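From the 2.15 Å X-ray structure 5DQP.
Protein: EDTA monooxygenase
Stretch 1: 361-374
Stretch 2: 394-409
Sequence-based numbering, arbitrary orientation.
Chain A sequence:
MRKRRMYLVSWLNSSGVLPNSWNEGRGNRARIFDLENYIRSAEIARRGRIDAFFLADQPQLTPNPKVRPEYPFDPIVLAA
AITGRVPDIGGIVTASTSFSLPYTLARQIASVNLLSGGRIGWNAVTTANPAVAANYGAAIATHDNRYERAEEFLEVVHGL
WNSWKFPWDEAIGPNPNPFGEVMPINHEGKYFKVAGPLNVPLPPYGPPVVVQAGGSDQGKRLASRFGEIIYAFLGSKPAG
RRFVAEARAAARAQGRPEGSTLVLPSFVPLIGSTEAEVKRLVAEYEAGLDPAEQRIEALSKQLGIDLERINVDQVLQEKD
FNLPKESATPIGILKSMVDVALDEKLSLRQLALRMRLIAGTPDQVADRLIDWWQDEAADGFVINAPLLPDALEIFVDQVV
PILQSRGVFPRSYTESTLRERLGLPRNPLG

Stretch 1 361-374: TPDQVADRLIDWWQ
Stretch 2 (394-409) IFVDQVVPILQSRGVF

At the centre of the contact is A366, whose CB points toward the second helix and reaches I402 CG2 at 3.6 Å and L403 CD2 at 3.9 Å; its short methyl lets these two branched side chains sit close to the first helix. Here helix 362-374 of EDTA monooxygenase packs against a helix that enters stretch 2 already formed at I394, through a mostly apolar seam that buries 652 Å² summed over both sides. Their N-to-C directions diverge by 51° (signed crossing angle -51°), and the axes approach to 8.7 Å. In register, the CA atoms of P362 and V399 lie 5.0 Å apart, and those of I370 and V408 7.8 Å.

I402 (chi1 m, chi2 t) extends along the seam so that its CD1 lies 3.9 Å from P362 CB. L403 (m, t) starts sideways, but its end comes nearer, bringing L403 CD2 to 3.8 Å from I370 CG1 and L403 CD1 to 4.3 Å from L369 CD1. On the buried flank, V399 (t) places CG1 4.3 Å from V365 CG1, while L369 (m, t) sets CD1 4.0 Å from F395 CZ, at the edge of that ring. F395 (chi1 t, chi2 -83°) also approaches V365 (t), with F395 CE2 4.2 Å from V365 CG1.

P362 opens the first helix at the closest point of the register. Its ring, C-gamma exo, packs here, with P362 CB 4.1 Å from V399 CG2 and 3.5 Å from the carbonyl O of Q398, and P362 CG 3.6 Å from Q398 OE1. A proline suits this first turn, where no backbone N-H is needed for an i to i-4 bond. Just before it, T361 (p) caps the helix, OG1 accepting a weak bond from Q364 N at 3.5 Å, while T361 N donates to Q364 OE1 at 2.7 Å.

The first helix is regular, but the second has a wider pi-type turn at 395-399, with V400 N bonded to F395 O at 3.1 Å, and a kink where the N atoms of P401 and I402 lack bonds to the preceding turn. Beyond it G407, with phi/psi 83/13, forms a Schellman motif: G407 N bonds Q404 O at 3.0 Å and V408 N bonds L403 O at 3.2 Å. A CB at these angles would jam against the preceding carbonyl O. V408 (m, phi/psi -111/-1) points toward the first helix, its CG2 4.1 Å from I370 CG1. V408 CB lies over one face of W373 (chi1 t, chi2 78°), 4.3 Å from the six-membered ring centroid, a CH-pi contact; V408 CG1 is 3.6 Å from W373 CZ3.

At the exposed edge R406 (m, m, chi3 148°, chi4 114°) combines both characters. Its CG packs 3.5 Å from I370 CD1 (I370 m, t), and its NH1 forms a salt bridge with D367 OD1 (D367 m, chi2 -3°) at 3.3 Å, including a weak hydrogen bond. D363 OD1 (D363 m, chi2 -73°), 4.3 Å from R406 NH2, adds only charge attraction, lying well out of the guanidinium plane.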

# COMPACT_ATOMS: atom_id res chain seq x y z
N THR A 361 -6.77 3.77 36.76
CA THR A 361 -7.27 2.41 36.66
C THR A 361 -8.27 2.29 35.50
O THR A 361 -8.73 3.29 34.95
CB THR A 361 -7.94 1.96 37.96
OG1 THR A 361 -9.11 2.76 38.18
CG2 THR A 361 -6.99 2.06 39.16
N PRO A 362 -8.61 1.06 35.09
CA PRO A 362 -9.59 0.91 34.00
C PRO A 362 -10.89 1.68 34.25
O PRO A 362 -11.41 2.33 33.33
CB PRO A 362 -9.82 -0.62 33.96
CG PRO A 362 -8.53 -1.20 34.43
CD PRO A 362 -8.02 -0.23 35.50
N ASP A 363 -11.41 1.64 35.48
CA ASP A 363 -12.65 2.36 35.77
C ASP A 363 -12.48 3.87 35.64
O ASP A 363 -13.39 4.55 35.18
CB ASP A 363 -13.14 2.00 37.18
CG ASP A 363 -13.90 0.67 37.21
OD1 ASP A 363 -15.06 0.63 36.72
OD2 ASP A 363 -13.33 -0.32 37.72
N GLN A 364 -11.32 4.40 36.06
CA GLN A 364 -11.09 5.84 35.98
C GLN A 364 -11.02 6.29 34.53
O GLN A 364 -11.55 7.35 34.17
CB GLN A 364 -9.80 6.23 36.72
CG GLN A 364 -9.90 6.18 38.25
CD GLN A 364 -8.53 6.26 38.94
OE1 GLN A 364 -7.53 5.71 38.45
NE2 GLN A 364 -8.47 6.96 40.06
N VAL A 365 -10.39 5.50 33.68
CA VAL A 365 -10.33 5.85 32.27
C VAL A 365 -11.72 5.79 31.63
O VAL A 365 -12.13 6.72 30.92
CB VAL A 365 -9.32 4.95 31.54
CG1 VAL A 365 -9.42 5.17 30.00
CG2 VAL A 365 -7.91 5.25 32.07
N ALA A 366 -12.46 4.70 31.89
CA ALA A 366 -13.80 4.57 31.34
C ALA A 366 -14.69 5.71 31.79
O ALA A 366 -15.45 6.27 30.99
CB ALA A 366 -14.44 3.21 31.72
N ASP A 367 -14.61 6.06 33.08
CA ASP A 367 -15.38 7.19 33.60
C ASP A 367 -15.03 8.48 32.89
O ASP A 367 -15.92 9.26 32.56
CB ASP A 367 -15.15 7.36 35.12
CG ASP A 367 -15.66 6.17 35.92
OD1 ASP A 367 -16.24 5.24 35.29
OD2 ASP A 367 -15.47 6.16 37.16
N ARG A 368 -13.74 8.72 32.64
CA ARG A 368 -13.37 9.92 31.89
C ARG A 368 -13.88 9.86 30.44
O ARG A 368 -14.44 10.83 29.93
CB ARG A 368 -11.86 10.13 31.93
CG ARG A 368 -11.46 11.50 31.35
CD ARG A 368 -9.98 11.66 31.19
NE ARG A 368 -9.23 11.53 32.45
CZ ARG A 368 -8.85 12.57 33.19
NH1 ARG A 368 -8.15 12.37 34.31
NH2 ARG A 368 -9.18 13.81 32.83
N LEU A 369 -13.72 8.72 29.77
CA LEU A 369 -14.23 8.61 28.41
C LEU A 369 -15.73 8.89 28.36
O LEU A 369 -16.20 9.65 27.51
CB LEU A 369 -13.94 7.24 27.82
CG LEU A 369 -12.42 6.94 27.73
CD1 LEU A 369 -12.13 5.66 26.95
CD2 LEU A 369 -11.66 8.10 27.13
N ILE A 370 -16.50 8.24 29.24
CA ILE A 370 -17.95 8.40 29.23
C ILE A 370 -18.32 9.82 29.58
O ILE A 370 -19.30 10.37 29.06
CB ILE A 370 -18.61 7.41 30.21
CG1 ILE A 370 -18.39 5.96 29.77
CG2 ILE A 370 -20.10 7.75 30.38
CD1 ILE A 370 -18.98 4.90 30.76
N ASP A 371 -17.56 10.44 30.48
CA ASP A 371 -17.83 11.82 30.85
C ASP A 371 -17.72 12.74 29.63
O ASP A 371 -18.63 13.54 29.35
CB ASP A 371 -16.87 12.28 31.95
CG ASP A 371 -17.24 13.68 32.48
OD1 ASP A 371 -18.46 13.93 32.65
OD2 ASP A 371 -16.35 14.53 32.68
N TRP A 372 -16.62 12.62 28.88
CA TRP A 372 -16.47 13.45 27.69
C TRP A 372 -17.54 13.13 26.66
O TRP A 372 -18.17 14.03 26.09
CB TRP A 372 -15.09 13.25 27.07
CG TRP A 372 -14.02 14.11 27.68
CD1 TRP A 372 -13.64 14.15 28.99
CD2 TRP A 372 -13.15 15.02 26.98
NE1 TRP A 372 -12.59 15.02 29.15
CE2 TRP A 372 -12.27 15.57 27.94
CE3 TRP A 372 -13.03 15.42 25.65
CZ2 TRP A 372 -11.28 16.50 27.60
CZ3 TRP A 372 -12.06 16.34 25.31
CH2 TRP A 372 -11.19 16.87 26.28
N TRP A 373 -17.74 11.83 26.40
CA TRP A 373 -18.60 11.40 25.30
C TRP A 373 -20.03 11.88 25.49
O TRP A 373 -20.65 12.38 24.54
CB TRP A 373 -18.56 9.87 25.17
CG TRP A 373 -19.66 9.33 24.27
CD1 TRP A 373 -19.68 9.32 22.90
CD2 TRP A 373 -20.86 8.69 24.69
NE1 TRP A 373 -20.84 8.74 22.45
CE2 TRP A 373 -21.58 8.34 23.53
CE3 TRP A 373 -21.41 8.39 25.95
CZ2 TRP A 373 -22.82 7.72 23.58
CZ3 TRP A 373 -22.64 7.78 26.00
CH2 TRP A 373 -23.32 7.43 24.82
N GLN A 374 -20.56 11.75 26.71
CA GLN A 374 -21.96 12.10 26.95
C GLN A 374 -22.20 13.60 26.99
O GLN A 374 -23.28 14.07 26.63
CB GLN A 374 -22.44 11.48 28.26
CG GLN A 374 -23.92 11.24 28.28
CD GLN A 374 -24.33 10.45 29.48
OE1 GLN A 374 -24.15 10.91 30.61
NE2 GLN A 374 -24.85 9.25 29.25
N ILE A 394 -4.26 -4.46 27.48
CA ILE A 394 -4.84 -3.99 28.74
C ILE A 394 -6.10 -3.16 28.48
O ILE A 394 -7.12 -3.33 29.15
CB ILE A 394 -3.81 -3.17 29.54
CG1 ILE A 394 -2.60 -4.04 29.89
CG2 ILE A 394 -4.42 -2.59 30.83
CD1 ILE A 394 -2.93 -5.23 30.76
N PHE A 395 -6.02 -2.19 27.56
CA PHE A 395 -7.19 -1.38 27.27
C PHE A 395 -8.36 -2.26 26.82
O PHE A 395 -9.48 -2.17 27.36
CB PHE A 395 -6.87 -0.32 26.22
CG PHE A 395 -7.96 0.68 26.04
CD1 PHE A 395 -9.03 0.40 25.20
CD2 PHE A 395 -7.95 1.88 26.74
CE1 PHE A 395 -10.07 1.29 25.05
CE2 PHE A 395 -8.97 2.78 26.59
CZ PHE A 395 -10.04 2.49 25.73
N VAL A 396 -8.12 -3.16 25.87
CA VAL A 396 -9.20 -4.00 25.35
C VAL A 396 -9.71 -4.99 26.40
O VAL A 396 -10.90 -5.32 26.45
CB VAL A 396 -8.72 -4.75 24.08
CG1 VAL A 396 -9.61 -5.96 23.81
CG2 VAL A 396 -8.67 -3.81 22.87
N ASP A 397 -8.82 -5.52 27.24
CA ASP A 397 -9.25 -6.50 28.23
C ASP A 397 -9.98 -5.86 29.40
O ASP A 397 -10.81 -6.52 30.03
CB ASP A 397 -8.05 -7.26 28.82
CG ASP A 397 -7.42 -8.25 27.85
OD1 ASP A 397 -8.07 -8.60 26.83
OD2 ASP A 397 -6.28 -8.69 28.14
N GLN A 398 -9.66 -4.62 29.76
CA GLN A 398 -10.14 -4.08 31.02
C GLN A 398 -10.95 -2.80 30.89
O GLN A 398 -11.79 -2.55 31.73
CB GLN A 398 -8.96 -3.87 31.98
CG GLN A 398 -8.19 -5.19 32.18
CD GLN A 398 -6.97 -5.07 33.07
OE1 GLN A 398 -7.02 -4.45 34.12
NE2 GLN A 398 -5.86 -5.71 32.67
N VAL A 399 -10.72 -1.98 29.87
CA VAL A 399 -11.53 -0.77 29.72
C VAL A 399 -12.75 -1.03 28.85
O VAL A 399 -13.88 -0.73 29.23
CB VAL A 399 -10.66 0.37 29.14
CG1 VAL A 399 -11.54 1.61 28.84
CG2 VAL A 399 -9.49 0.72 30.09
N VAL A 400 -12.54 -1.62 27.67
CA VAL A 400 -13.65 -1.90 26.77
C VAL A 400 -14.81 -2.64 27.46
O VAL A 400 -15.96 -2.21 27.30
CB VAL A 400 -13.14 -2.61 25.51
CG1 VAL A 400 -14.26 -3.28 24.72
CG2 VAL A 400 -12.39 -1.57 24.63
N PRO A 401 -14.59 -3.72 28.21
CA PRO A 401 -15.75 -4.40 28.82
C PRO A 401 -16.53 -3.50 29.79
O PRO A 401 -17.75 -3.65 29.91
CB PRO A 401 -15.11 -5.60 29.52
CG PRO A 401 -13.83 -5.83 28.75
CD PRO A 401 -13.34 -4.46 28.48
N ILE A 402 -15.86 -2.56 30.45
CA ILE A 402 -16.57 -1.57 31.24
C ILE A 402 -17.46 -0.74 30.34
O ILE A 402 -18.67 -0.59 30.59
CB ILE A 402 -15.58 -0.69 32.04
CG1 ILE A 402 -14.67 -1.55 32.93
CG2 ILE A 402 -16.34 0.36 32.86
CD1 ILE A 402 -13.72 -0.74 33.87
N LEU A 403 -16.90 -0.23 29.24
CA LEU A 403 -17.68 0.57 28.32
C LEU A 403 -18.84 -0.22 27.77
O LEU A 403 -19.92 0.34 27.53
CB LEU A 403 -16.81 1.09 27.16
CG LEU A 403 -15.65 2.04 27.54
CD1 LEU A 403 -14.83 2.40 26.31
CD2 LEU A 403 -16.14 3.32 28.25
N GLN A 404 -18.64 -1.52 27.52
CA GLN A 404 -19.75 -2.33 27.00
C GLN A 404 -20.82 -2.55 28.08
O GLN A 404 -22.01 -2.44 27.80
CB GLN A 404 -19.24 -3.66 26.44
CG GLN A 404 -18.52 -3.53 25.09
CD GLN A 404 -17.55 -4.67 24.86
OE1 GLN A 404 -17.20 -5.39 25.79
NE2 GLN A 404 -17.07 -4.81 23.61
N SER A 405 -20.41 -2.84 29.32
CA SER A 405 -21.41 -2.93 30.40
C SER A 405 -22.17 -1.63 30.56
O SER A 405 -23.39 -1.62 30.79
CB SER A 405 -20.75 -3.26 31.74
OG SER A 405 -19.95 -4.41 31.64
N ARG A 406 -21.45 -0.52 30.48
CA ARG A 406 -22.08 0.78 30.61
C ARG A 406 -23.11 1.04 29.51
O ARG A 406 -23.87 2.00 29.62
CB ARG A 406 -21.00 1.85 30.62
CG ARG A 406 -20.05 1.70 31.81
CD ARG A 406 -20.64 2.35 33.04
NE ARG A 406 -20.25 1.69 34.27
CZ ARG A 406 -19.50 2.23 35.21
NH1 ARG A 406 -19.04 3.49 35.05
NH2 ARG A 406 -19.22 1.52 36.30
N GLY A 407 -23.15 0.23 28.45
CA GLY A 407 -24.12 0.46 27.40
C GLY A 407 -23.72 1.49 26.35
O GLY A 407 -24.56 1.90 25.55
N VAL A 408 -22.45 1.89 26.31
CA VAL A 408 -22.01 2.97 25.43
C VAL A 408 -21.11 2.48 24.31
O VAL A 408 -20.67 3.30 23.49
CB VAL A 408 -21.32 4.10 26.21
CG1 VAL A 408 -22.19 4.52 27.36
CG2 VAL A 408 -19.92 3.64 26.70
N PHE A 409 -20.80 1.17 24.26
CA PHE A 409 -19.90 0.60 23.27
C PHE A 409 -20.34 -0.80 22.86
O PHE A 409 -20.66 -1.62 23.72
CB PHE A 409 -18.45 0.54 23.81
CG PHE A 409 -17.47 0.36 22.71
CD1 PHE A 409 -17.25 1.41 21.81
CD2 PHE A 409 -16.84 -0.87 22.50
CE1 PHE A 409 -16.39 1.26 20.73
CE2 PHE A 409 -15.96 -1.02 21.40
CZ PHE A 409 -15.75 0.04 20.52